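Local coordinates for small ribosomal subunit biogenesis GTPase RsgA (PDB 1U0L), which is a circularly permuted GTPase that probably hydrolyses GTP slowly and assists late maturation of the 30S ribosomal subunit, at residues 186-196 with 217-228; 234-242 with 291-299. All coordinates share one frame; numbering follows the deposited sequence.

Contact 1: 186-196 with 217-228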
loop_
_atom_site.group_PDB
_atom_site.type_symbol
_atom_site.label_atom_id
_atom_site.label_comp_id
_atom_site.label_asym_id
_atom_site.label_seq_id
_atom_site.Cartn_x
_atom_site.Cartn_y
_atom_site.Cartn_z
ATOM N N LEU A 186 -10.879 2.822 9.262
ATOM C CA LEU A 186 -10.813 4.184 8.767
ATOM C C LEU A 186 -11.715 5.091 9.583
ATOM O O LEU A 186 -11.308 6.183 10.005
ATOM C CB LEU A 186 -11.251 4.221 7.307
ATOM C CG LEU A 186 -11.114 5.558 6.590
ATOM C CD1 LEU A 186 -9.690 6.054 6.705
ATOM C CD2 LEU A 186 -11.492 5.388 5.128
ATOM N N ASN A 187 -12.943 4.627 9.808
ATOM C CA ASN A 187 -13.919 5.403 10.556
ATOM C C ASN A 187 -13.575 5.470 12.029
ATOM O O ASN A 187 -13.981 6.396 12.721
ATOM C CB ASN A 187 -15.320 4.826 10.365
ATOM C CG ASN A 187 -16.402 5.771 10.847
ATOM O OD1 ASN A 187 -16.635 5.903 12.044
ATOM N ND2 ASN A 187 -17.054 6.453 9.908
ATOM N N ALA A 188 -12.827 4.485 12.506
ATOM C CA ALA A 188 -12.409 4.452 13.902
ATOM C C ALA A 188 -11.292 5.477 14.125
ATOM O O ALA A 188 -11.175 6.067 15.207
ATOM C CB ALA A 188 -11.913 3.045 14.268
ATOM N N ILE A 189 -10.484 5.684 13.085
ATOM C CA ILE A 189 -9.360 6.617 13.119
ATOM C C ILE A 189 -9.821 8.059 12.982
ATOM O O ILE A 189 -9.255 8.971 13.593
ATOM C CB ILE A 189 -8.382 6.339 11.971
ATOM C CG1 ILE A 189 -7.926 4.878 12.009
ATOM C CG2 ILE A 189 -7.186 7.258 12.087
ATOM C CD1 ILE A 189 -7.214 4.422 10.745
ATOM N N ASN A 190 -10.848 8.257 12.166
ATOM C CA ASN A 190 -11.398 9.585 11.925
ATOM C C ASN A 190 -12.888 9.496 11.655
ATOM O O ASN A 190 -13.300 9.436 10.499
ATOM C CB ASN A 190 -10.735 10.215 10.704
ATOM C CG ASN A 190 -9.800 11.344 11.059
ATOM O OD1 ASN A 190 -9.555 12.240 10.233
ATOM N ND2 ASN A 190 -9.260 11.312 12.278
ATOM N N PRO A 191 -13.718 9.491 12.706
ATOM C CA PRO A 191 -15.169 9.408 12.512
ATOM C C PRO A 191 -15.626 10.214 11.301
ATOM O O PRO A 191 -15.300 11.393 11.177
ATOM C CB PRO A 191 -15.710 9.959 13.823
ATOM C CG PRO A 191 -14.746 9.376 14.812
ATOM C CD PRO A 191 -13.389 9.604 14.139
ATOM N N GLY A 192 -16.363 9.569 10.403
ATOM C CA GLY A 192 -16.837 10.251 9.211
ATOM C C GLY A 192 -16.228 9.730 7.919
ATOM O O GLY A 192 -16.930 9.573 6.920
ATOM N N LEU A 193 -14.923 9.470 7.937
ATOM C CA LEU A 193 -14.198 8.962 6.775
ATOM C C LEU A 193 -14.549 7.509 6.458
ATOM O O LEU A 193 -14.767 6.701 7.363
ATOM C CB LEU A 193 -12.691 9.038 7.022
ATOM C CG LEU A 193 -12.008 10.398 7.083
ATOM C CD1 LEU A 193 -10.532 10.184 7.338
ATOM C CD2 LEU A 193 -12.223 11.144 5.771
ATOM N N LYS A 194 -14.580 7.166 5.173
ATOM C CA LYS A 194 -14.899 5.795 4.790
ATOM C C LYS A 194 -14.457 5.461 3.378
ATOM O O LYS A 194 -14.352 6.344 2.528
ATOM C CB LYS A 194 -16.400 5.548 4.916
ATOM C CG LYS A 194 -17.241 6.476 4.055
ATOM C CD LYS A 194 -18.729 6.281 4.299
ATOM C CE LYS A 194 -19.090 6.471 5.772
ATOM N NZ LYS A 194 -18.694 7.806 6.310
ATOM N N LEU A 195 -14.200 4.176 3.141
ATOM C CA LEU A 195 -13.782 3.686 1.834
ATOM C C LEU A 195 -14.913 3.797 0.827
ATOM O O LEU A 195 -16.058 4.012 1.204
ATOM C CB LEU A 195 -13.350 2.233 1.942
ATOM C CG LEU A 195 -12.081 1.986 2.752
ATOM C CD1 LEU A 195 -11.921 0.493 3.010
ATOM C CD2 LEU A 195 -10.877 2.538 1.996
ATOM N N ARG A 196 -14.605 3.652 -0.454
ATOM C CA ARG A 196 -15.643 3.724 -1.468
ATOM C C ARG A 196 -16.490 2.464 -1.425
ATOM O O ARG A 196 -17.273 2.207 -2.338
ATOM C CB ARG A 196 -15.034 3.874 -2.860
ATOM C CG ARG A 196 -14.872 5.305 -3.312
ATOM C CD ARG A 196 -16.191 6.057 -3.218
ATOM N NE ARG A 196 -16.251 7.180 -4.147
ATOM C CZ ARG A 196 -16.208 7.057 -5.471
ATOM N NH1 ARG A 196 -16.103 5.853 -6.025
ATOM N NH2 ARG A 196 -16.269 8.134 -6.244
ATOM N N LEU A 217 -8.210 11.374 1.196
ATOM C CA LEU A 217 -8.971 11.855 2.325
ATOM C C LEU A 217 -7.963 12.394 3.318
ATOM O O LEU A 217 -6.998 11.703 3.663
ATOM C CB LEU A 217 -9.774 10.717 2.942
ATOM C CG LEU A 217 -10.807 10.125 1.989
ATOM C CD1 LEU A 217 -11.369 8.840 2.570
ATOM C CD2 LEU A 217 -11.905 11.148 1.733
ATOM N N LYS A 218 -8.170 13.628 3.771
ATOM C CA LYS A 218 -7.239 14.221 4.711
ATOM C C LYS A 218 -7.551 13.760 6.124
ATOM O O LYS A 218 -8.711 13.719 6.532
ATOM C CB LYS A 218 -7.307 15.745 4.637
ATOM C CG LYS A 218 -6.177 16.445 5.380
ATOM C CD LYS A 218 -6.379 17.950 5.487
ATOM C CE LYS A 218 -6.461 18.628 4.125
ATOM N NZ LYS A 218 -7.700 18.273 3.366
ATOM N N PHE A 219 -6.511 13.407 6.867
ATOM C CA PHE A 219 -6.687 12.968 8.241
ATOM C C PHE A 219 -6.698 14.155 9.186
ATOM O O PHE A 219 -6.017 15.159 8.961
ATOM C CB PHE A 219 -5.559 12.023 8.667
ATOM C CG PHE A 219 -5.780 10.595 8.268
ATOM C CD1 PHE A 219 -4.793 9.892 7.580
ATOM C CD2 PHE A 219 -6.967 9.949 8.586
ATOM C CE1 PHE A 219 -4.985 8.567 7.213
ATOM C CE2 PHE A 219 -7.171 8.622 8.223
ATOM C CZ PHE A 219 -6.179 7.931 7.536
ATOM N N ASP A 220 -7.470 14.021 10.253
ATOM C CA ASP A 220 -7.561 15.053 11.267
ATOM C C ASP A 220 -6.162 15.488 11.661
ATOM O O ASP A 220 -5.869 16.678 11.752
ATOM C CB ASP A 220 -8.262 14.495 12.503
ATOM C CG ASP A 220 -9.601 15.132 12.744
ATOM O OD1 ASP A 220 -10.112 15.789 11.812
ATOM O OD2 ASP A 220 -10.147 14.970 13.859
ATOM N N PHE A 221 -5.305 14.497 11.875
ATOM C CA PHE A 221 -3.940 14.709 12.323
ATOM C C PHE A 221 -2.898 14.930 11.242
ATOM O O PHE A 221 -1.700 14.781 11.504
ATOM C CB PHE A 221 -3.529 13.521 13.180
ATOM C CG PHE A 221 -3.806 12.196 12.529
ATOM C CD1 PHE A 221 -2.986 11.719 11.509
ATOM C CD2 PHE A 221 -4.905 11.440 12.907
ATOM C CE1 PHE A 221 -3.261 10.511 10.879
ATOM C CE2 PHE A 221 -5.186 10.236 12.286
ATOM C CZ PHE A 221 -4.363 9.770 11.269
ATOM N N GLY A 222 -3.330 15.280 10.036
ATOM C CA GLY A 222 -2.373 15.519 8.969
ATOM C C GLY A 222 -1.925 14.239 8.299
ATOM O O GLY A 222 -1.449 13.299 8.945
ATOM N N GLY A 223 -2.066 14.202 6.983
ATOM C CA GLY A 223 -1.694 13.021 6.232
ATOM C C GLY A 223 -2.920 12.659 5.426
ATOM O O GLY A 223 -3.989 13.232 5.644
ATOM N N TYR A 224 -2.778 11.731 4.490
ATOM C CA TYR A 224 -3.915 11.327 3.688
ATOM C C TYR A 224 -3.992 9.832 3.528
ATOM O O TYR A 224 -2.986 9.125 3.655
ATOM C CB TYR A 224 -3.844 11.894 2.281
ATOM C CG TYR A 224 -3.659 13.375 2.162
ATOM C CD1 TYR A 224 -2.391 13.953 2.279
ATOM C CD2 TYR A 224 -4.730 14.194 1.807
ATOM C CE1 TYR A 224 -2.193 15.307 2.028
ATOM C CE2 TYR A 224 -4.542 15.551 1.553
ATOM C CZ TYR A 224 -3.273 16.097 1.659
ATOM O OH TYR A 224 -3.083 17.415 1.340
ATOM N N VAL A 225 -5.202 9.365 3.235
ATOM C CA VAL A 225 -5.447 7.959 2.959
ATOM C C VAL A 225 -6.329 7.918 1.720
ATOM O O VAL A 225 -7.235 8.738 1.557
ATOM C CB VAL A 225 -6.136 7.209 4.120
ATOM C CG1 VAL A 225 -7.565 7.725 4.337
ATOM C CG2 VAL A 225 -6.106 5.700 3.814
ATOM N N VAL A 226 -6.048 6.962 0.845
ATOM C CA VAL A 226 -6.781 6.848 -0.401
ATOM C C VAL A 226 -8.238 6.433 -0.301
ATOM O O VAL A 226 -8.662 5.723 0.600
ATOM C CB VAL A 226 -6.050 5.904 -1.385
ATOM C CG1 VAL A 226 -6.525 6.160 -2.806
ATOM C CG2 VAL A 226 -4.543 6.128 -1.301
ATOM N N ASP A 227 -8.987 6.951 -1.263
ATOM C CA ASP A 227 -10.412 6.744 -1.469
ATOM C C ASP A 227 -10.734 5.262 -1.393
ATOM O O ASP A 227 -11.385 4.807 -0.473
ATOM C CB ASP A 227 -10.744 7.274 -2.863
ATOM C CG ASP A 227 -12.183 7.617 -3.030
ATOM O OD1 ASP A 227 -12.827 7.922 -2.010
ATOM O OD2 ASP A 227 -12.661 7.605 -4.188
ATOM N N THR A 228 -10.248 4.521 -2.383
ATOM C CA THR A 228 -10.465 3.085 -2.492
ATOM C C THR A 228 -9.240 2.311 -1.962
ATOM O O THR A 228 -8.221 2.916 -1.621
ATOM C CB THR A 228 -10.755 2.714 -3.972
ATOM O OG1 THR A 228 -9.528 2.502 -4.677
ATOM C CG2 THR A 228 -11.508 3.859 -4.664
#
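The Phe219 ring is bounded by three kinds of neighbour: Asn190 OD1 lies at its edge, near the ring plane, 3.8 Å from CD2; Phe221 CZ sits over one face, displaced toward the rim; and the methyls Leu186 CD1 and Leu193 CD1 come in obliquely. The Phe221 ring in turn has Phe219 CB over one face and meets Ile189 CG2 in plane at its edge, CE2 to CG2 being 3.6 Å.

Asn190, the first residue past helix 182-189, uses both ends of its amide. Asn190 OD1 accepts from Asp220 N on an in-plane lone pair (2.7 Å, 152° at the hydrogen), while ND2 donates to Ile189 O, so the amide's rotation is fixed from two sides. A leucine here would probably leave the Asp220 N-H without its acceptor and untie the helix end from the Phe219-Gly222 turn.

That type I turn joins strands 216-218 and 224-226 into an antiparallel hairpin at one border of the P-loop GTPase sheet, and the helix that follows the P-loop packs on it. Leucines suit this apolar seam. Leu186 turns CG opposite its own N (chi1 -174°), which carries CD1 to Val225 CG1 at 3.6 Å, whereas Leu193 and Leu217 lie alongside, running antiparallel to one another, Leu193 CD2 3.8 Å from Leu217 CB.

Farther along, Asp227 and Thr228 begin the DTPG sequence of the G3 motif. Asp227 OD2 stands over a guanidinium face of the poorly ordered Arg196, a long salt bridge of charges alone; Leu195, next to Arg196 in the chain, touches Lys182 and the bound GDP.

Contact 2: 234-242 with 291-299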
loop_
_atom_site.group_PDB
_atom_site.type_symbol
_atom_site.label_atom_id
_atom_site.label_comp_id
_atom_site.label_asym_id
_atom_site.label_seq_id
_atom_site.Cartn_x
_atom_site.Cartn_y
_atom_site.Cartn_z
ATOM N N LEU A 234 -4.885 -8.009 -6.452
ATOM C CA LEU A 234 -3.709 -8.852 -6.248
ATOM C C LEU A 234 -3.098 -9.329 -7.568
ATOM O O LEU A 234 -2.972 -10.531 -7.801
ATOM C CB LEU A 234 -4.101 -10.068 -5.399
ATOM C CG LEU A 234 -4.510 -9.794 -3.946
ATOM C CD1 LEU A 234 -5.293 -10.973 -3.394
ATOM C CD2 LEU A 234 -3.268 -9.532 -3.085
ATOM N N GLU A 235 -2.719 -8.390 -8.426
ATOM C CA GLU A 235 -2.148 -8.739 -9.718
ATOM C C GLU A 235 -0.633 -8.668 -9.793
ATOM O O GLU A 235 -0.056 -7.595 -9.938
ATOM C CB GLU A 235 -2.744 -7.862 -10.816
ATOM C CG GLU A 235 -4.145 -8.266 -11.224
ATOM C CD GLU A 235 -4.768 -7.297 -12.215
ATOM O OE1 GLU A 235 -5.874 -7.588 -12.723
ATOM O OE2 GLU A 235 -4.153 -6.241 -12.483
ATOM N N ILE A 236 -0.003 -9.831 -9.704
ATOM C CA ILE A 236 1.443 -9.956 -9.785
ATOM C C ILE A 236 1.764 -10.540 -11.149
ATOM O O ILE A 236 1.741 -11.754 -11.328
ATOM C CB ILE A 236 1.976 -10.913 -8.717
ATOM C CG1 ILE A 236 1.971 -10.220 -7.363
ATOM C CG2 ILE A 236 3.370 -11.368 -9.068
ATOM C CD1 ILE A 236 2.542 -11.072 -6.257
ATOM N N ASN A 237 2.055 -9.684 -12.114
ATOM C CA ASN A 237 2.353 -10.160 -13.459
ATOM C C ASN A 237 3.479 -9.341 -14.046
ATOM O O ASN A 237 4.297 -9.843 -14.817
ATOM C CB ASN A 237 1.109 -10.042 -14.348
ATOM C CG ASN A 237 -0.005 -10.983 -13.921
ATOM O OD1 ASN A 237 0.096 -12.197 -14.103
ATOM N ND2 ASN A 237 -1.071 -10.427 -13.343
ATOM N N ASP A 238 3.513 -8.069 -13.671
ATOM C CA ASP A 238 4.541 -7.168 -14.149
ATOM C C ASP A 238 5.871 -7.594 -13.552
ATOM O O ASP A 238 6.892 -6.931 -13.749
ATOM C CB ASP A 238 4.217 -5.736 -13.725
ATOM C CG ASP A 238 2.792 -5.344 -14.050
ATOM O OD1 ASP A 238 2.388 -5.478 -15.226
ATOM O OD2 ASP A 238 2.076 -4.899 -13.130
ATOM N N ILE A 239 5.856 -8.708 -12.824
ATOM C CA ILE A 239 7.067 -9.202 -12.192
ATOM C C ILE A 239 7.677 -10.430 -12.867
ATOM O O ILE A 239 7.001 -11.437 -13.089
ATOM C CB ILE A 239 6.820 -9.527 -10.709
ATOM C CG1 ILE A 239 6.327 -8.275 -9.966
ATOM C CG2 ILE A 239 8.114 -10.049 -10.074
ATOM C CD1 ILE A 239 6.063 -8.503 -8.471
ATOM N N GLU A 240 8.964 -10.332 -13.193
ATOM C CA GLU A 240 9.688 -11.430 -13.825
ATOM C C GLU A 240 10.001 -12.435 -12.730
ATOM O O GLU A 240 10.245 -12.063 -11.585
ATOM C CB GLU A 240 10.985 -10.920 -14.455
ATOM C CG GLU A 240 11.102 -11.147 -15.962
ATOM C CD GLU A 240 9.982 -10.487 -16.752
ATOM O OE1 GLU A 240 8.887 -11.079 -16.851
ATOM O OE2 GLU A 240 10.196 -9.369 -17.270
ATOM N N PRO A 241 10.006 -13.724 -13.066
ATOM C CA PRO A 241 10.293 -14.757 -12.063
ATOM C C PRO A 241 11.538 -14.452 -11.231
ATOM O O PRO A 241 11.480 -14.384 -10.004
ATOM C CB PRO A 241 10.458 -16.021 -12.906
ATOM C CG PRO A 241 9.559 -15.754 -14.083
ATOM C CD PRO A 241 9.885 -14.310 -14.409
ATOM N N GLU A 242 12.661 -14.271 -11.917
ATOM C CA GLU A 242 13.941 -13.987 -11.272
ATOM C C GLU A 242 13.947 -12.683 -10.478
ATOM O O GLU A 242 14.889 -12.403 -9.740
ATOM C CB GLU A 242 15.051 -13.960 -12.327
ATOM C CG GLU A 242 14.678 -13.197 -13.597
ATOM C CD GLU A 242 13.846 -14.022 -14.565
ATOM O OE1 GLU A 242 13.159 -13.423 -15.420
ATOM O OE2 GLU A 242 13.888 -15.269 -14.482
ATOM N N MET A 291 4.603 -18.594 -5.845
ATOM C CA MET A 291 4.532 -17.399 -6.678
ATOM C C MET A 291 5.544 -17.473 -7.815
ATOM O O MET A 291 5.232 -17.125 -8.951
ATOM C CB MET A 291 4.762 -16.139 -5.832
ATOM C CG MET A 291 3.463 -15.547 -5.287
ATOM S SD MET A 291 3.583 -13.956 -4.460
ATOM C CE MET A 291 3.870 -14.499 -2.791
ATOM N N PHE A 292 6.750 -17.937 -7.504
ATOM C CA PHE A 292 7.794 -18.064 -8.505
ATOM C C PHE A 292 7.232 -18.822 -9.704
ATOM O O PHE A 292 7.115 -18.277 -10.806
ATOM C CB PHE A 292 8.998 -18.824 -7.935
ATOM C CG PHE A 292 10.149 -18.934 -8.892
ATOM C CD1 PHE A 292 11.068 -17.904 -9.010
ATOM C CD2 PHE A 292 10.264 -20.030 -9.741
ATOM C CE1 PHE A 292 12.087 -17.957 -9.970
ATOM C CE2 PHE A 292 11.277 -20.092 -10.706
ATOM C CZ PHE A 292 12.188 -19.052 -10.818
ATOM N N TYR A 293 6.872 -20.081 -9.480
ATOM C CA TYR A 293 6.330 -20.917 -10.543
ATOM C C TYR A 293 5.102 -20.305 -11.253
ATOM O O TYR A 293 4.911 -20.487 -12.467
ATOM C CB TYR A 293 6.023 -22.302 -9.968
ATOM C CG TYR A 293 7.268 -23.157 -9.778
ATOM C CD1 TYR A 293 7.340 -24.116 -8.765
ATOM C CD2 TYR A 293 8.375 -23.012 -10.620
ATOM C CE1 TYR A 293 8.481 -24.901 -8.589
ATOM C CE2 TYR A 293 9.520 -23.795 -10.456
ATOM C CZ TYR A 293 9.565 -24.733 -9.437
ATOM O OH TYR A 293 10.707 -25.484 -9.263
ATOM N N GLU A 294 4.286 -19.572 -10.498
ATOM C CA GLU A 294 3.107 -18.919 -11.051
ATOM C C GLU A 294 3.504 -17.871 -12.078
ATOM O O GLU A 294 2.777 -17.632 -13.040
ATOM C CB GLU A 294 2.299 -18.252 -9.945
ATOM C CG GLU A 294 1.248 -19.146 -9.335
ATOM C CD GLU A 294 0.570 -18.520 -8.134
ATOM O OE1 GLU A 294 0.205 -17.324 -8.201
ATOM O OE2 GLU A 294 0.393 -19.228 -7.123
ATOM N N LEU A 295 4.657 -17.241 -11.878
ATOM C CA LEU A 295 5.113 -16.214 -12.802
ATOM C C LEU A 295 5.759 -16.821 -14.041
ATOM O O LEU A 295 5.797 -16.183 -15.094
ATOM C CB LEU A 295 6.095 -15.262 -12.101
ATOM C CG LEU A 295 5.530 -14.420 -10.945
ATOM C CD1 LEU A 295 6.627 -13.565 -10.309
ATOM C CD2 LEU A 295 4.415 -13.539 -11.469
ATOM N N LEU A 296 6.260 -18.053 -13.921
ATOM C CA LEU A 296 6.906 -18.739 -15.047
ATOM C C LEU A 296 5.943 -19.079 -16.169
ATOM O O LEU A 296 6.344 -19.126 -17.332
ATOM C CB LEU A 296 7.579 -20.022 -14.586
ATOM C CG LEU A 296 9.036 -19.921 -14.158
ATOM C CD1 LEU A 296 9.506 -21.287 -13.700
ATOM C CD2 LEU A 296 9.875 -19.402 -15.318
ATOM N N GLY A 297 4.688 -19.346 -15.806
ATOM C CA GLY A 297 3.670 -19.653 -16.793
ATOM C C GLY A 297 3.304 -18.394 -17.559
ATOM O O GLY A 297 2.371 -17.674 -17.197
ATOM N N ARG A 298 4.071 -18.124 -18.613
ATOM C CA ARG A 298 3.876 -16.965 -19.481
ATOM C C ARG A 298 4.905 -17.017 -20.611
ATOM O O ARG A 298 6.010 -16.494 -20.494
ATOM C CB ARG A 298 4.005 -15.659 -18.679
ATOM C CG ARG A 298 5.247 -15.551 -17.805
ATOM C CD ARG A 298 6.378 -14.787 -18.484
ATOM N NE ARG A 298 6.053 -13.379 -18.708
ATOM C CZ ARG A 298 5.975 -12.462 -17.748
ATOM N NH1 ARG A 298 6.200 -12.794 -16.483
ATOM N NH2 ARG A 298 5.674 -11.207 -18.053
ATOM N N ARG A 299 4.523 -17.673 -21.704
ATOM C CA ARG A 299 5.382 -17.836 -22.874
ATOM C C ARG A 299 6.612 -18.668 -22.522
ATOM O O ARG A 299 7.747 -18.239 -22.730
ATOM C CB ARG A 299 5.828 -16.476 -23.423
ATOM C CG ARG A 299 6.324 -16.537 -24.861
ATOM C CD ARG A 299 7.117 -15.302 -25.243
ATOM N NE ARG A 299 8.384 -15.236 -24.522
ATOM C CZ ARG A 299 9.344 -14.351 -24.771
ATOM N NH1 ARG A 299 9.186 -13.447 -25.730
ATOM N NH2 ARG A 299 10.469 -14.372 -24.066
#
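The carbonyl oxygen of Phe292, whose ring lies against Pro241, is gripped by two backbone N-H groups, Leu295 N at 2.9 Å and Leu296 N at 3.2 Å, in the last turn of helix 282-296. No hydrogen bond crosses the contact; apolar packing makes up most of it, with one ion pair at the rim. Leu295 lies at the middle of the packing: its CG, anti to the carbonyl carbon (chi1 -64°), spreads one methyl to each isoleucine, CD2 to Ile236 CG2 and CD1 to Ile239 CG2. Ile236 CD1 meets Met291 SD at 3.6 Å. Pro241 packs on another flank of Leu295, its CB facing Phe292 CE1 at 3.9 Å while CG rests on Leu296 CD2; near the start of helix 241-244 its missing N-H costs nothing.

At the rim Glu240 OE1 lies above a face of the Arg298 guanidinium, 3.2 Å from NH1, a salt bridge through charge alone; Arg298 is poorly ordered, so the details of the pair are doubtful.

Helix 101-113 of the GTPase domain meets Ile236 and Ile239, Leu244 of helix 241-244 touches Met291 and Leu295, and the loop holding the zinc ligands Cys261 and His263 borders Phe292 through Asn262 and Val264.

Both segments of contact 1 precede those of contact 2, and the two contacts lie on opposite sides of the chain's centre, with their centres 34 Å apart and nearest atoms about 12 Å apart. Contact 1 belongs to the six-stranded GTPase sheet; contact 2 ties the C-terminal zinc-binding, helical part to itself and to helix 101-113 on the GTPase domain. Circular permutation explains the order: the NKMD residues 123-126 precede the P-loop 176-184, and strand 224-226, beside strand 171-175, is the sheet's last strand along the chain. The next element is helix 241-244, reached through a loop whose later residues form one side of contact 2, so the nucleotide-binding sheet and the C-terminal part are linked yet separate in space.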